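Long-range contact in ORC1-type DNA replication protein 2 (Aeropyrum pernix, PDB 1W5T), which binds DNA and ATP and takes part in regulating DNA replication, as an AAA+ ATPase of the Cdc6/Orc family: residues L303-R315 and L395-M407. Residues are numbered along the deposited sequence; the frame is centred on the assembly and turned at random.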
ATOM      1  N   LEU A 303      10.519  -3.920 -12.127  1.00 35.55           N
ATOM      2  CA  LEU A 303      11.581  -3.725 -13.110  1.00 34.37           C
ATOM      3  C   LEU A 303      11.570  -4.761 -14.220  1.00 33.85           C
ATOM      4  O   LEU A 303      11.696  -4.400 -15.385  1.00 32.77           O
ATOM      5  CB  LEU A 303      12.952  -3.669 -12.449  1.00 33.49           C
ATOM      6  CG  LEU A 303      13.113  -2.595 -11.375  1.00 32.89           C
ATOM      7  CD1 LEU A 303      14.491  -2.689 -10.728  1.00 29.24           C
ATOM      8  CD2 LEU A 303      12.799  -1.181 -11.888  1.00 29.24           C
ATOM      9  N   GLU A 304      11.400  -6.032 -13.827  1.00 33.79           N
ATOM     10  CA  GLU A 304      11.280  -7.178 -14.719  1.00 33.30           C
ATOM     11  C   GLU A 304      10.168  -7.004 -15.737  1.00 32.63           C
ATOM     12  O   GLU A 304      10.235  -7.567 -16.819  1.00 32.86           O
ATOM     13  CB  GLU A 304      11.005  -8.449 -13.901  1.00 33.84           C
ATOM     14  CG  GLU A 304      12.156  -8.900 -13.004  1.00 36.48           C
ATOM     15  CD  GLU A 304      11.979 -10.285 -12.363  1.00 40.00           C
ATOM     16  OE1 GLU A 304      10.851 -10.679 -11.933  1.00 41.51           O
ATOM     17  OE2 GLU A 304      13.010 -10.986 -12.266  1.00 42.71           O
ATOM     18  N   ALA A 305       9.133  -6.247 -15.376  1.00 31.32           N
ATOM     19  CA  ALA A 305       8.044  -5.928 -16.289  1.00 30.40           C
ATOM     20  C   ALA A 305       8.445  -4.899 -17.335  1.00 29.30           C
ATOM     21  O   ALA A 305       7.753  -4.703 -18.322  1.00 29.95           O
ATOM     22  CB  ALA A 305       6.835  -5.421 -15.521  1.00 30.69           C
ATOM     23  N   LEU A 306       9.560  -4.231 -17.127  1.00 27.86           N
ATOM     24  CA  LEU A 306       9.986  -3.172 -18.046  1.00 26.68           C
ATOM     25  C   LEU A 306      10.782  -3.762 -19.215  1.00 26.08           C
ATOM     26  O   LEU A 306      11.542  -4.682 -19.019  1.00 25.51           O
ATOM     27  CB  LEU A 306      10.866  -2.179 -17.273  1.00 25.23           C
ATOM     28  CG  LEU A 306      10.255  -0.876 -16.783  1.00 25.64           C
ATOM     29  CD1 LEU A 306       8.721  -1.019 -16.454  1.00 21.77           C
ATOM     30  CD2 LEU A 306      11.105  -0.219 -15.647  1.00 22.20           C
ATOM     31  N   SER A 307      10.609  -3.209 -20.408  1.00 25.85           N
ATOM     32  CA  SER A 307      11.463  -3.470 -21.558  1.00 25.68           C
ATOM     33  C   SER A 307      12.936  -3.006 -21.393  1.00 25.58           C
ATOM     34  O   SER A 307      13.236  -2.086 -20.644  1.00 25.30           O
ATOM     35  CB  SER A 307      10.833  -2.842 -22.797  1.00 25.44           C
ATOM     36  OG  SER A 307      11.383  -1.574 -23.103  1.00 24.62           O
ATOM     37  N   ILE A 308      13.838  -3.681 -22.088  1.00 25.63           N
ATOM     38  CA  ILE A 308      15.286  -3.462 -22.019  1.00 26.00           C
ATOM     39  C   ILE A 308      15.605  -1.986 -22.165  1.00 25.81           C
ATOM     40  O   ILE A 308      16.503  -1.449 -21.539  1.00 25.17           O
ATOM     41  CB  ILE A 308      15.985  -4.237 -23.183  1.00 26.10           C
ATOM     42  CG1 ILE A 308      15.759  -5.737 -23.064  1.00 26.29           C
ATOM     43  CG2 ILE A 308      17.461  -3.961 -23.231  1.00 25.94           C
ATOM     44  CD1 ILE A 308      16.151  -6.508 -24.319  1.00 28.92           C
ATOM     45  N   HIS A 309      14.816  -1.338 -23.003  1.00 26.10           N
ATOM     46  CA  HIS A 309      15.098   0.007 -23.403  1.00 25.78           C
ATOM     47  C   HIS A 309      14.756   1.025 -22.348  1.00 25.16           C
ATOM     48  O   HIS A 309      15.542   1.937 -22.112  1.00 24.19           O
ATOM     49  CB  HIS A 309      14.514   0.266 -24.779  1.00 26.17           C
ATOM     50  CG  HIS A 309      15.434  -0.187 -25.868  1.00 28.55           C
ATOM     51  ND1 HIS A 309      16.425   0.624 -26.385  1.00 31.73           N
ATOM     52  CD2 HIS A 309      15.600  -1.400 -26.448  1.00 27.75           C
ATOM     53  CE1 HIS A 309      17.129  -0.057 -27.273  1.00 31.28           C
ATOM     54  NE2 HIS A 309      16.647  -1.286 -27.330  1.00 28.93           N
ATOM     55  N   GLU A 310      13.631   0.809 -21.667  1.00 24.46           N
ATOM     56  CA  GLU A 310      13.322   1.541 -20.436  1.00 24.66           C
ATOM     57  C   GLU A 310      14.398   1.325 -19.387  1.00 23.52           C
ATOM     58  O   GLU A 310      14.820   2.263 -18.739  1.00 23.55           O
ATOM     59  CB  GLU A 310      11.970   1.150 -19.859  1.00 24.51           C
ATOM     60  CG  GLU A 310      11.014   0.574 -20.877  1.00 27.46           C
ATOM     61  CD  GLU A 310       9.568   0.875 -20.574  1.00 28.06           C
ATOM     62  OE1 GLU A 310       8.750  -0.014 -20.817  1.00 30.53           O
ATOM     63  OE2 GLU A 310       9.255   1.987 -20.108  1.00 28.82           O
ATOM     64  N   LEU A 311      14.839   0.086 -19.246  1.00 22.98           N
ATOM     65  CA  LEU A 311      15.831  -0.300 -18.257  1.00 22.98           C
ATOM     66  C   LEU A 311      17.186   0.391 -18.516  1.00 22.76           C
ATOM     67  O   LEU A 311      17.870   0.816 -17.582  1.00 22.50           O
ATOM     68  CB  LEU A 311      15.981  -1.827 -18.286  1.00 22.77           C
ATOM     69  CG  LEU A 311      15.314  -2.823 -17.324  1.00 24.18           C
ATOM     70  CD1 LEU A 311      14.235  -2.224 -16.468  1.00 21.21           C
ATOM     71  CD2 LEU A 311      14.786  -4.070 -18.063  1.00 24.39           C
ATOM     72  N   ILE A 312      17.573   0.492 -19.789  1.00 22.17           N
ATOM     73  CA  ILE A 312      18.767   1.243 -20.166  1.00 21.64           C
ATOM     74  C   ILE A 312      18.686   2.746 -19.770  1.00 21.08           C
ATOM     75  O   ILE A 312      19.646   3.324 -19.281  1.00 20.94           O
ATOM     76  CB  ILE A 312      19.105   1.053 -21.688  1.00 21.06           C
ATOM     77  CG1 ILE A 312      19.607  -0.356 -21.945  1.00 19.28           C
ATOM     78  CG2 ILE A 312      20.201   1.993 -22.130  1.00 18.99           C
ATOM     79  CD1 ILE A 312      19.148  -0.889 -23.274  1.00 17.64           C
ATOM     80  N   ILE A 313      17.533   3.344 -19.979  1.00 20.93           N
ATOM     81  CA  ILE A 313      17.289   4.742 -19.648  1.00 21.06           C
ATOM     82  C   ILE A 313      17.239   4.971 -18.142  1.00 20.84           C
ATOM     83  O   ILE A 313      17.855   5.942 -17.618  1.00 20.60           O
ATOM     84  CB  ILE A 313      16.006   5.237 -20.326  1.00 20.67           C
ATOM     85  CG1 ILE A 313      16.127   5.040 -21.853  1.00 21.82           C
ATOM     86  CG2 ILE A 313      15.761   6.695 -19.947  1.00 20.33           C
ATOM     87  CD1 ILE A 313      14.758   5.080 -22.642  1.00 24.20           C
ATOM     88  N   LEU A 314      16.545   4.074 -17.446  1.00 20.24           N
ATOM     89  CA  LEU A 314      16.551   4.089 -15.988  1.00 20.67           C
ATOM     90  C   LEU A 314      17.983   4.039 -15.416  1.00 20.83           C
ATOM     91  O   LEU A 314      18.349   4.817 -14.533  1.00 20.21           O
ATOM     92  CB  LEU A 314      15.681   2.965 -15.406  1.00 19.15           C
ATOM     93  CG  LEU A 314      15.492   2.974 -13.880  1.00 18.14           C
ATOM     94  CD1 LEU A 314      14.992   4.339 -13.422  1.00 17.77           C
ATOM     95  CD2 LEU A 314      14.494   1.880 -13.409  1.00 16.58           C
ATOM     96  N   ARG A 315      18.776   3.118 -15.937  1.00 21.93           N
ATOM     97  CA  ARG A 315      20.164   2.982 -15.532  1.00 23.68           C
ATOM     98  C   ARG A 315      20.944   4.286 -15.708  1.00 23.99           C
ATOM     99  O   ARG A 315      21.660   4.715 -14.811  1.00 23.48           O
ATOM    100  CB  ARG A 315      20.845   1.852 -16.313  1.00 24.24           C
ATOM    101  CG  ARG A 315      22.106   1.369 -15.629  1.00 25.07           C
ATOM    102  CD  ARG A 315      23.278   1.208 -16.536  1.00 26.46           C
ATOM    103  NE  ARG A 315      24.252   0.265 -15.982  1.00 29.63           N
ATOM    104  CZ  ARG A 315      25.430   0.616 -15.458  1.00 32.42           C
ATOM    105  NH1 ARG A 315      26.246  -0.316 -14.995  1.00 34.12           N
ATOM    106  NH2 ARG A 315      25.806   1.894 -15.399  1.00 31.89           N
ATOM    107  N   LEU A 395      19.964  -0.256  -7.329  1.00 39.68           N
ATOM    108  CA  LEU A 395      19.157  -0.236  -8.561  1.00 38.66           C
ATOM    109  C   LEU A 395      19.960  -0.508  -9.853  1.00 38.25           C
ATOM    110  O   LEU A 395      19.591  -1.401 -10.628  1.00 37.56           O
ATOM    111  CB  LEU A 395      18.363   1.073  -8.671  1.00 38.19           C
ATOM    112  CG  LEU A 395      17.449   1.283  -9.887  1.00 37.82           C
ATOM    113  CD1 LEU A 395      16.300   0.314  -9.875  1.00 37.90           C
ATOM    114  CD2 LEU A 395      16.909   2.708  -9.916  1.00 37.99           C
ATOM    115  N   ILE A 396      21.039   0.252 -10.082  1.00 37.67           N
ATOM    116  CA  ILE A 396      21.983  -0.034 -11.185  1.00 37.56           C
ATOM    117  C   ILE A 396      22.308  -1.539 -11.246  1.00 37.81           C
ATOM    118  O   ILE A 396      22.171  -2.166 -12.284  1.00 37.78           O
ATOM    119  CB  ILE A 396      23.293   0.795 -11.058  1.00 36.71           C
ATOM    120  CG1 ILE A 396      23.067   2.244 -11.455  1.00 37.00           C
ATOM    121  CG2 ILE A 396      24.420   0.223 -11.927  1.00 36.54           C
ATOM    122  CD1 ILE A 396      24.021   3.200 -10.803  1.00 33.09           C
ATOM    123  N   GLU A 397      22.720  -2.103 -10.122  1.00 38.29           N
ATOM    124  CA  GLU A 397      22.970  -3.528 -10.014  1.00 39.16           C
ATOM    125  C   GLU A 397      21.777  -4.336 -10.543  1.00 38.71           C
ATOM    126  O   GLU A 397      21.920  -5.058 -11.528  1.00 38.76           O
ATOM    127  CB  GLU A 397      23.217  -3.889  -8.547  1.00 39.71           C
ATOM    128  CG  GLU A 397      24.676  -3.939  -8.123  1.00 42.20           C
ATOM    129  CD  GLU A 397      24.965  -5.103  -7.167  1.00 45.31           C
ATOM    130  OE1 GLU A 397      25.181  -4.844  -5.948  1.00 47.21           O
ATOM    131  OE2 GLU A 397      24.966  -6.279  -7.631  1.00 43.75           O
ATOM    132  N   VAL A 398      20.609  -4.195  -9.901  1.00 38.27           N
ATOM    133  CA  VAL A 398      19.398  -4.960 -10.244  1.00 37.63           C
ATOM    134  C   VAL A 398      19.087  -4.837 -11.730  1.00 37.37           C
ATOM    135  O   VAL A 398      18.882  -5.833 -12.444  1.00 37.34           O
ATOM    136  CB  VAL A 398      18.162  -4.495  -9.414  1.00 37.84           C
ATOM    137  CG1 VAL A 398      16.911  -5.269  -9.788  1.00 38.95           C
ATOM    138  CG2 VAL A 398      18.399  -4.654  -7.929  1.00 38.10           C
ATOM    139  N   VAL A 399      19.102  -3.598 -12.196  1.00 36.64           N
ATOM    140  CA  VAL A 399      18.753  -3.276 -13.564  1.00 36.24           C
ATOM    141  C   VAL A 399      19.672  -3.969 -14.562  1.00 36.65           C
ATOM    142  O   VAL A 399      19.187  -4.554 -15.547  1.00 35.82           O
ATOM    143  CB  VAL A 399      18.658  -1.734 -13.755  1.00 35.47           C
ATOM    144  CG1 VAL A 399      18.456  -1.343 -15.203  1.00 33.20           C
ATOM    145  CG2 VAL A 399      17.505  -1.211 -12.899  1.00 34.86           C
ATOM    146  N   ASP A 400      20.983  -3.939 -14.301  1.00 37.27           N
ATOM    147  CA  ASP A 400      21.927  -4.584 -15.226  1.00 38.25           C
ATOM    148  C   ASP A 400      21.608  -6.065 -15.461  1.00 37.47           C
ATOM    149  O   ASP A 400      21.560  -6.495 -16.625  1.00 38.01           O
ATOM    150  CB  ASP A 400      23.386  -4.443 -14.791  1.00 39.39           C
ATOM    151  CG  ASP A 400      23.933  -3.054 -15.029  1.00 42.38           C
ATOM    152  OD1 ASP A 400      23.538  -2.413 -16.030  1.00 48.59           O
ATOM    153  OD2 ASP A 400      24.763  -2.521 -14.260  1.00 43.92           O
ATOM    154  N   ASN A 401      21.383  -6.813 -14.369  1.00 35.77           N
ATOM    155  CA  ASN A 401      21.074  -8.247 -14.433  1.00 34.73           C
ATOM    156  C   ASN A 401      19.771  -8.525 -15.204  1.00 33.86           C
ATOM    157  O   ASN A 401      19.641  -9.528 -15.883  1.00 34.12           O
ATOM    158  CB  ASN A 401      21.074  -8.922 -13.036  1.00 34.08           C
ATOM    159  CG  ASN A 401      22.442  -8.773 -12.272  1.00 35.15           C
ATOM    160  OD1 ASN A 401      23.501  -8.514 -12.873  1.00 32.93           O
ATOM    161  ND2 ASN A 401      22.399  -8.929 -10.932  1.00 33.13           N
ATOM    162  N   ILE A 402      18.829  -7.605 -15.131  1.00 32.81           N
ATOM    163  CA  ILE A 402      17.547  -7.795 -15.777  1.00 31.36           C
ATOM    164  C   ILE A 402      17.723  -7.558 -17.265  1.00 31.00           C
ATOM    165  O   ILE A 402      17.129  -8.270 -18.092  1.00 31.07           O
ATOM    166  CB  ILE A 402      16.479  -6.887 -15.138  1.00 30.72           C
ATOM    167  CG1 ILE A 402      16.290  -7.295 -13.668  1.00 32.22           C
ATOM    168  CG2 ILE A 402      15.187  -6.995 -15.877  1.00 29.76           C
ATOM    169  CD1 ILE A 402      15.312  -6.439 -12.850  1.00 33.70           C
ATOM    170  N   ILE A 403      18.579  -6.615 -17.617  1.00 30.04           N
ATOM    171  CA  ILE A 403      18.842  -6.396 -19.023  1.00 30.14           C
ATOM    172  C   ILE A 403      19.531  -7.637 -19.601  1.00 30.42           C
ATOM    173  O   ILE A 403      19.133  -8.133 -20.659  1.00 29.74           O
ATOM    174  CB  ILE A 403      19.672  -5.120 -19.297  1.00 29.84           C
ATOM    175  CG1 ILE A 403      18.903  -3.860 -18.889  1.00 28.64           C
ATOM    176  CG2 ILE A 403      20.029  -5.046 -20.770  1.00 29.31           C
ATOM    177  CD1 ILE A 403      19.832  -2.693 -18.505  1.00 27.83           C
ATOM    178  N   GLN A 404      20.544  -8.135 -18.902  1.00 30.71           N
ATOM    179  CA  GLN A 404      21.240  -9.355 -19.320  1.00 31.75           C
ATOM    180  C   GLN A 404      20.229 -10.511 -19.544  1.00 30.87           C
ATOM    181  O   GLN A 404      20.224 -11.125 -20.608  1.00 30.57           O
ATOM    182  CB  GLN A 404      22.294  -9.788 -18.281  1.00 32.42           C
ATOM    183  CG  GLN A 404      23.606  -8.969 -18.216  1.00 36.71           C
ATOM    184  CD  GLN A 404      24.491  -9.426 -17.031  1.00 42.76           C
ATOM    185  OE1 GLN A 404      25.335 -10.321 -17.184  1.00 45.99           O
ATOM    186  NE2 GLN A 404      24.278  -8.831 -15.852  1.00 43.53           N
ATOM    187  N   ALA A 405      19.369 -10.770 -18.557  1.00 29.81           N
ATOM    188  CA  ALA A 405      18.381 -11.848 -18.639  1.00 29.97           C
ATOM    189  C   ALA A 405      17.397 -11.710 -19.810  1.00 30.44           C
ATOM    190  O   ALA A 405      17.125 -12.718 -20.474  1.00 30.44           O
ATOM    191  CB  ALA A 405      17.617 -12.021 -17.319  1.00 28.83           C
ATOM    192  N   LYS A 406      16.871 -10.494 -20.041  1.00 30.59           N
ATOM    193  CA  LYS A 406      15.976 -10.236 -21.169  1.00 31.41           C
ATOM    194  C   LYS A 406      16.670 -10.444 -22.526  1.00 31.46           C
ATOM    195  O   LYS A 406      16.074 -11.011 -23.439  1.00 31.55           O
ATOM    196  CB  LYS A 406      15.361  -8.825 -21.120  1.00 31.63           C
ATOM    197  CG  LYS A 406      14.440  -8.524 -19.936  1.00 31.93           C
ATOM    198  CD  LYS A 406      13.055  -8.174 -20.395  1.00 31.16           C
ATOM    199  CE  LYS A 406      12.128  -8.224 -19.240  1.00 32.64           C
ATOM    200  NZ  LYS A 406      12.858  -7.620 -18.074  1.00 34.14           N
ATOM    201  N   MET A 407      17.910  -9.989 -22.650  1.00 31.40           N
ATOM    202  CA  MET A 407      18.667 -10.172 -23.883  1.00 32.26           C
ATOM    203  C   MET A 407      18.899 -11.643 -24.221  1.00 31.33           C
ATOM    204  O   MET A 407      18.603 -12.072 -25.339  1.00 30.66           O
ATOM    205  CB  MET A 407      19.987  -9.407 -23.851  1.00 32.67           C
ATOM    206  CG  MET A 407      19.774  -7.897 -23.765  1.00 37.12           C
ATOM    207  SD  MET A 407      21.168  -6.929 -24.344  1.00 43.10           S
ATOM    208  CE  MET A 407      21.231  -7.502 -26.020  1.00 41.49           C
TER
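Leu-311 and Leu-303 push into the helix 395-407 as two knobs into holes. Leu-311 sits among Val-399, Ile-402, Ile-403 and Lys-406, with its CB 3.6 Å from CG1 of Ile-403. Its side chain crosses that of Ile-402 at about a right angle, CD2 against CG2. Leu-303 comes from the preceding helix and fits among Leu-395, Val-398, Val-399 and Ile-402. CD1 of Leu-303 does most of the touching and lies 3.6 Å from CD1 of Leu-395. Val-399 is a knob in the other direction, set among Leu-303, Leu-311, Leu-314 and Arg-315. At one end of the seam, Ile-308 meets CG2 of Ile-403 with its own CG2, and its chain runs past Lys-406 in the opposite direction.

Charge pairing closes the other end. Arg-315 grips Asp-400 side-on, one nitrogen to each oxygen, both on syn lone pairs. The bond from Arg-315 NE to Asp-400 OD1 is 2.8 Å and nearly straight (178°), in the guanidinium plane. That from Arg-315 NH1 to Asp-400 OD2, also 2.8 Å, is more bent and tilted from that plane. Ile-396 CG2 covers one guanidinium face, and NH2 forms a salt bridge with Glu-319. A leucine in place of Arg-315 would probably leave the carboxylates of Asp-400 and Glu-319 without the positive charge between them.

Lys-406 donates hydrogen bonds to backbone oxygens. Its chain, bent at chi2 (-119°) and again at chi4, brings Lys-406 NZ 2.9 Å from O of Glu-304, above the carbonyl plane. A weak hydrogen bond reaches O of Leu-306.

The axes of helices 308-315 and 395-407 come within 9.7 Å at closest approach, 156° between directions. They belong to the C-terminal winged-helix region, away from the nucleotide site. Apolar side chains carry the middle, the two-point ion pair fixes the guanidinium's rotation at one end, and the lysine ammonium satisfies turn carbonyls at the other.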